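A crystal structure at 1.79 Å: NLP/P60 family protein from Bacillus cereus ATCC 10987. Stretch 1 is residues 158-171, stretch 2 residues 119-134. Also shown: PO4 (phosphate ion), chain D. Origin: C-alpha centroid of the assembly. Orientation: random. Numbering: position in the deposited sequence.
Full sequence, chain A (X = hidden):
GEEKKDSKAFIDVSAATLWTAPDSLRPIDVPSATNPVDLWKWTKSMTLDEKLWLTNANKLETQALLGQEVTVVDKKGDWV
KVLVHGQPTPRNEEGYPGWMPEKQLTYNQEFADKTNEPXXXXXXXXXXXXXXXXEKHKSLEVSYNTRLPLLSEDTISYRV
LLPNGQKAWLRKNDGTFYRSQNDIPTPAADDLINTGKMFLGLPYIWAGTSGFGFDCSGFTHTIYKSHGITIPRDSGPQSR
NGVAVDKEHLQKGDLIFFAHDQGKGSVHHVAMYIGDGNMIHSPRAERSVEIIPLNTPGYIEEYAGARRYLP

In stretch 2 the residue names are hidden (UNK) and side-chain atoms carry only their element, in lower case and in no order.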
# COMPACT_ATOMS: atom_id res chain seq x y z
N TYR A 158 -0.34 -19.42 -11.72
CA TYR A 158 -1.68 -18.90 -11.89
C TYR A 158 -1.62 -18.02 -13.13
O TYR A 158 -0.63 -17.30 -13.32
CB TYR A 158 -2.08 -17.99 -10.74
CG TYR A 158 -2.06 -18.60 -9.36
CD1 TYR A 158 -2.98 -19.56 -9.00
CD2 TYR A 158 -1.13 -18.19 -8.42
CE1 TYR A 158 -2.97 -20.12 -7.73
CE2 TYR A 158 -1.11 -18.75 -7.13
CZ TYR A 158 -2.03 -19.70 -6.80
OH TYR A 158 -2.04 -20.26 -5.54
N ARG A 159 -2.67 -18.08 -13.94
CA ARG A 159 -2.86 -17.11 -15.00
C ARG A 159 -3.87 -16.06 -14.56
O ARG A 159 -4.92 -16.37 -13.96
CB ARG A 159 -3.32 -17.84 -16.27
CG ARG A 159 -3.33 -17.00 -17.51
CD ARG A 159 -3.39 -17.93 -18.75
NE ARG A 159 -2.82 -17.30 -19.92
CZ ARG A 159 -3.38 -17.27 -21.12
NH1 ARG A 159 -4.56 -17.86 -21.33
NH2 ARG A 159 -2.76 -16.66 -22.13
N VAL A 160 -3.55 -14.79 -14.84
CA VAL A 160 -4.40 -13.70 -14.44
C VAL A 160 -4.62 -12.70 -15.58
O VAL A 160 -3.86 -12.65 -16.55
CB VAL A 160 -3.77 -12.94 -13.22
CG1 VAL A 160 -3.62 -13.88 -12.03
CG2 VAL A 160 -2.40 -12.34 -13.64
N LEU A 161 -5.62 -11.86 -15.41
CA LEU A 161 -5.92 -10.79 -16.36
C LEU A 161 -5.40 -9.43 -15.83
O LEU A 161 -5.65 -9.06 -14.69
CB LEU A 161 -7.44 -10.69 -16.55
CG LEU A 161 -7.90 -9.73 -17.65
CD1 LEU A 161 -7.50 -10.23 -19.05
CD2 LEU A 161 -9.40 -9.47 -17.56
N LEU A 162 -4.63 -8.74 -16.66
CA LEU A 162 -4.11 -7.39 -16.37
C LEU A 162 -5.17 -6.30 -16.68
O LEU A 162 -6.06 -6.49 -17.50
CB LEU A 162 -2.86 -7.12 -17.20
CG LEU A 162 -1.75 -8.11 -16.92
CD1 LEU A 162 -0.55 -7.76 -17.78
CD2 LEU A 162 -1.42 -8.11 -15.42
N PRO A 163 -5.04 -5.14 -16.03
CA PRO A 163 -6.05 -4.08 -16.24
C PRO A 163 -6.14 -3.57 -17.69
O PRO A 163 -7.15 -3.00 -18.07
CB PRO A 163 -5.59 -2.95 -15.28
CG PRO A 163 -4.43 -3.41 -14.57
CD PRO A 163 -4.14 -4.85 -14.91
N ASN A 164 -5.08 -3.76 -18.47
CA ASN A 164 -5.13 -3.39 -19.86
C ASN A 164 -5.75 -4.47 -20.76
O ASN A 164 -5.79 -4.29 -21.98
CB ASN A 164 -3.76 -2.97 -20.37
CG ASN A 164 -2.80 -4.13 -20.50
OD1 ASN A 164 -3.09 -5.25 -20.08
ND2 ASN A 164 -1.65 -3.87 -21.10
N GLY A 165 -6.24 -5.55 -20.17
CA GLY A 165 -6.79 -6.68 -20.95
C GLY A 165 -5.81 -7.74 -21.42
O GLY A 165 -6.24 -8.76 -21.98
N GLN A 166 -4.50 -7.55 -21.19
CA GLN A 166 -3.53 -8.62 -21.48
C GLN A 166 -3.61 -9.70 -20.41
O GLN A 166 -4.16 -9.51 -19.32
CB GLN A 166 -2.10 -8.07 -21.57
CG GLN A 166 -1.86 -7.17 -22.77
CD GLN A 166 -0.42 -6.71 -22.85
OE1 GLN A 166 0.08 -6.00 -21.95
NE2 GLN A 166 0.28 -7.13 -23.93
N LYS A 167 -3.08 -10.86 -20.76
CA LYS A 167 -3.00 -12.02 -19.88
C LYS A 167 -1.53 -12.23 -19.48
O LYS A 167 -0.61 -11.92 -20.26
CB LYS A 167 -3.54 -13.24 -20.60
CG LYS A 167 -5.02 -13.11 -21.02
CD LYS A 167 -5.53 -14.41 -21.62
CE LYS A 167 -7.04 -14.36 -21.95
NZ LYS A 167 -7.38 -13.21 -22.80
N ALA A 168 -1.36 -12.73 -18.26
CA ALA A 168 -0.07 -12.88 -17.61
C ALA A 168 -0.11 -14.04 -16.67
O ALA A 168 -1.18 -14.54 -16.27
CB ALA A 168 0.27 -11.60 -16.81
N TRP A 169 1.07 -14.43 -16.21
CA TRP A 169 1.16 -15.50 -15.24
C TRP A 169 2.25 -15.27 -14.20
O TRP A 169 3.18 -14.50 -14.45
CB TRP A 169 1.38 -16.81 -15.97
CG TRP A 169 2.74 -17.03 -16.59
CD1 TRP A 169 3.13 -16.74 -17.86
CD2 TRP A 169 3.83 -17.69 -15.96
NE1 TRP A 169 4.43 -17.14 -18.05
CE2 TRP A 169 4.89 -17.73 -16.89
CE3 TRP A 169 4.04 -18.21 -14.66
CZ2 TRP A 169 6.15 -18.30 -16.59
CZ3 TRP A 169 5.30 -18.76 -14.35
CH2 TRP A 169 6.34 -18.81 -15.33
N LEU A 170 2.08 -15.89 -13.04
CA LEU A 170 3.07 -15.85 -11.96
C LEU A 170 3.22 -17.22 -11.34
O LEU A 170 2.31 -18.04 -11.39
CB LEU A 170 2.74 -14.82 -10.88
CG LEU A 170 1.46 -15.00 -10.09
CD1 LEU A 170 1.58 -14.22 -8.75
CD2 LEU A 170 0.25 -14.53 -10.91
N ARG A 171 4.39 -17.48 -10.78
CA ARG A 171 4.61 -18.72 -10.04
C ARG A 171 3.64 -18.82 -8.89
O ARG A 171 3.35 -17.82 -8.23
CB ARG A 171 6.04 -18.80 -9.52
CG ARG A 171 7.09 -19.10 -10.56
CD ARG A 171 7.18 -20.59 -10.81
NE ARG A 171 8.08 -20.89 -11.92
CZ ARG A 171 8.55 -22.09 -12.25
NH1 ARG A 171 8.16 -23.18 -11.58
NH2 ARG A 171 9.34 -22.21 -13.32
N UNK A 119 -9.76 -13.92 -7.44
CA UNK A 119 -8.54 -13.21 -7.79
C UNK A 119 -7.33 -13.85 -7.13
O UNK A 119 -7.44 -14.58 -6.15
c UNK A 119 -10.03 -10.82 -5.59
c UNK A 119 -8.01 -11.21 -3.74
c UNK A 119 -9.23 -10.71 -3.31
c UNK A 119 -10.25 -10.50 -4.24
c UNK A 119 -8.62 -11.73 -7.47
c UNK A 119 -7.81 -11.53 -5.07
c UNK A 119 -8.83 -11.39 -6.01
N UNK A 120 -6.17 -13.53 -7.69
CA UNK A 120 -4.90 -13.90 -7.14
C UNK A 120 -4.38 -12.68 -6.41
O UNK A 120 -4.41 -11.57 -6.95
c UNK A 120 -4.38 -15.54 -9.01
c UNK A 120 -2.48 -14.57 -7.63
c UNK A 120 -3.88 -14.30 -8.25
N UNK A 121 -3.96 -12.89 -5.17
CA UNK A 121 -3.36 -11.84 -4.35
C UNK A 121 -1.87 -12.14 -4.28
O UNK A 121 -1.47 -13.26 -3.97
c UNK A 121 -4.59 -9.75 -1.59
c UNK A 121 -3.49 -10.58 -2.13
c UNK A 121 -2.64 -11.13 -0.99
c UNK A 121 -3.98 -11.81 -2.95
N UNK A 122 -1.03 -11.17 -4.61
CA UNK A 122 0.38 -11.38 -4.63
C UNK A 122 0.85 -11.37 -3.15
O UNK A 122 0.55 -10.42 -2.43
c UNK A 122 1.07 -10.28 -5.42
c UNK A 122 0.65 -10.33 -6.86
c UNK A 122 2.58 -10.39 -5.31
N UNK A 123 1.57 -12.40 -2.72
CA UNK A 123 1.82 -12.64 -1.30
C UNK A 123 3.32 -12.61 -0.92
O UNK A 123 3.66 -12.90 0.21
c UNK A 123 -0.35 -13.81 -0.79
c UNK A 123 1.17 -13.96 -0.83
o UNK A 123 1.53 -15.02 -1.73
N UNK A 124 4.19 -12.32 -1.86
CA UNK A 124 5.57 -11.97 -1.58
C UNK A 124 5.77 -10.45 -1.70
O UNK A 124 5.00 -9.78 -2.35
c UNK A 124 7.30 -14.64 -1.24
c UNK A 124 6.48 -14.20 -2.43
c UNK A 124 6.51 -12.68 -2.56
n UNK A 124 6.25 -16.90 -1.08
c UNK A 124 7.54 -16.16 -1.25
N UNK A 125 6.85 -9.91 -1.11
CA UNK A 125 7.03 -8.44 -1.11
C UNK A 125 6.90 -7.79 -2.48
O UNK A 125 6.20 -6.79 -2.66
c UNK A 125 8.60 -9.49 0.37
c UNK A 125 7.94 -10.61 -0.39
c UNK A 125 8.44 -8.28 -0.55
N UNK A 126 7.59 -8.36 -3.46
CA UNK A 126 7.25 -8.14 -4.85
C UNK A 126 7.37 -9.49 -5.57
O UNK A 126 7.93 -10.46 -5.03
o UNK A 126 9.50 -7.61 -5.67
c UNK A 126 8.15 -7.12 -5.56
c UNK A 126 8.12 -5.73 -4.87
N UNK A 127 6.84 -9.55 -6.78
CA UNK A 127 6.96 -10.76 -7.61
C UNK A 127 6.96 -10.36 -9.05
O UNK A 127 6.45 -9.28 -9.36
c UNK A 127 5.76 -11.71 -7.34
N UNK A 128 7.46 -11.23 -9.93
CA UNK A 128 7.42 -11.00 -11.39
C UNK A 128 6.20 -11.67 -12.05
O UNK A 128 5.95 -12.86 -11.87
c UNK A 128 9.96 -10.82 -11.38
c UNK A 128 9.95 -9.28 -11.29
c UNK A 128 8.75 -11.04 -13.68
c UNK A 128 8.74 -11.43 -12.09
N UNK A 129 5.43 -10.86 -12.78
CA UNK A 129 4.37 -11.33 -13.69
C UNK A 129 4.93 -11.38 -15.08
O UNK A 129 5.62 -10.43 -15.50
c UNK A 129 1.16 -9.32 -12.81
c UNK A 129 3.20 -10.34 -13.70
c UNK A 129 1.56 -11.74 -12.58
c UNK A 129 2.19 -10.39 -12.59
N UNK A 130 4.63 -12.46 -15.81
CA UNK A 130 5.08 -12.66 -17.21
C UNK A 130 3.90 -12.53 -18.13
O UNK A 130 2.94 -13.27 -17.99
c UNK A 130 8.11 -13.68 -16.62
c UNK A 130 5.74 -14.04 -17.41
o UNK A 130 9.93 -14.57 -13.63
c UNK A 130 6.64 -14.93 -15.23
c UNK A 130 8.90 -14.49 -14.53
c UNK A 130 6.86 -14.25 -16.41
c UNK A 130 9.12 -13.81 -15.69
c UNK A 130 7.66 -15.05 -14.27
N UNK A 131 3.95 -11.57 -19.05
CA UNK A 131 2.83 -11.32 -19.95
C UNK A 131 2.95 -12.37 -21.05
O UNK A 131 4.01 -12.55 -21.65
c UNK A 131 2.64 -7.38 -19.81
c UNK A 131 2.83 -9.90 -20.52
c UNK A 131 2.91 -8.86 -19.37
c UNK A 131 1.55 -9.62 -21.38
N UNK A 132 1.86 -13.12 -21.24
CA UNK A 132 1.79 -14.21 -22.18
C UNK A 132 0.35 -14.43 -22.65
O UNK A 132 -0.50 -14.86 -21.87
n UNK A 132 3.80 -17.22 -22.45
o UNK A 132 1.89 -16.71 -23.55
c UNK A 132 2.36 -15.50 -21.56
c UNK A 132 2.66 -16.54 -22.59
N UNK A 133 0.09 -14.15 -23.93
CA UNK A 133 1.00 -13.72 -24.99
C UNK A 133 1.40 -12.25 -24.90
O UNK A 133 0.62 -11.41 -24.47
c UNK A 133 0.17 -13.94 -26.28
c UNK A 133 -1.27 -14.45 -24.45
c UNK A 133 -1.26 -13.84 -25.82
N UNK A 134 2.61 -11.96 -25.40
CA UNK A 134 3.15 -10.64 -25.43
C UNK A 134 4.09 -10.55 -26.62
O UNK A 134 5.05 -11.29 -26.72
c UNK A 134 3.91 -10.28 -24.14
o UNK A 134 4.65 -9.08 -24.33
P PO4 D . 3.04 -6.10 -25.73
O1 PO4 D . 1.89 -6.43 -26.65
O2 PO4 D . 4.35 -6.28 -26.52
O3 PO4 D . 2.88 -4.65 -25.33
O4 PO4 D . 3.03 -7.00 -24.53
O HOH W 1 6.51 -15.33 -10.70
O HOH W 2 -0.58 -15.91 -19.38
O HOH W 3 -1.86 -11.04 -23.28

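Position 119 carries one carbon and then a six-carbon ring, and it touches nothing on stretch 1: Phe119. At 120 one carbon bears two more; one of these lies 3.5 Å from Val160 CG1 and 3.8 Å from Tyr158 CB. A carbon branched at CB, with no oxygen, is Val120. Position 121 has four carbons forked at the second and points away: Leu121. Position 122 repeats the three-carbon fork, one tip 4.4 Å from Leu170 CD1: Val122.

The loop, 123 to 125, makes no contact. Position 123 has a CB bearing one oxygen and one carbon, Thr123; 124 has four carbons in a row ending in nitrogen, Lys124; at 125 three carbons close a ring onto the backbone N, Pro125. The strand resumes at 126, and neither 126 nor 127 comes within 4.5 Å of stretch 1. Position 126, again a CB with one oxygen and one carbon, is Thr126, and 127, with CB alone, is Ala127.

Position 128 has four carbons forked at the first, one arm two carbons long: Ile128. Its side chain stays clear, but its O accepts from water 1 (2.8 Å), which accepts from Arg171 N (3.0 Å). Position 129 has four carbons forked at the second; one tip is 3.5 Å from Leu170 CD2 and 4.1 Å from Val160 CG2, the other 3.9 Å from Leu162 CD2. This is Leu129.

At 130 one carbon leads to a six-carbon ring bearing an oxygen; CB lies 3.8 Å from the centroid of the Trp169 five-membered ring, over its face, a CH-pi contact, and the ring meets the Trp169 six-membered ring obliquely, planes at 37°. This is Tyr130. Position 131, four carbons forked at the first, puts the end of its long arm 3.8 Å from Leu162 CD1 and 3.6 Å from Gln166 OE1: Ile131. Position 132 has two carbons, with CB 4.0 Å from Trp169 CD1; one oxygen and one nitrogen on the second carbon make an amide rather than an acid: Asn132. At 133 three carbons close onto N after a cis peptide bond, and the ring carbon next to N is 3.5 Å from Arg159 NH2: Pro133. Position 134, one carbon and one oxygen, is Ser134; its OG and Gln166 NE2 both donate to phosphate O4, at 2.6 and 2.8 Å.

The contact is an antiparallel strand pairing. Tyr130 N to Trp169 O and Trp169 N to Tyr130 O, both 2.8 Å, form reciprocal hydrogen bonds; Asn132 N to Lys167 O (2.9 Å) extends the ladder. Arg159 NH2 donates to Asn132 O (2.9 Å), which adds a side-chain hydrogen bond beyond the backbone pairs. On the sheet face that carries Trp169 and Tyr130, the two aromatic side chains meet obliquely, while Leu129 fills an apolar cluster with Val160, Leu162 and Leu170.

Stretch 2, residues 119-134: FVLVTKPTAILYINPS
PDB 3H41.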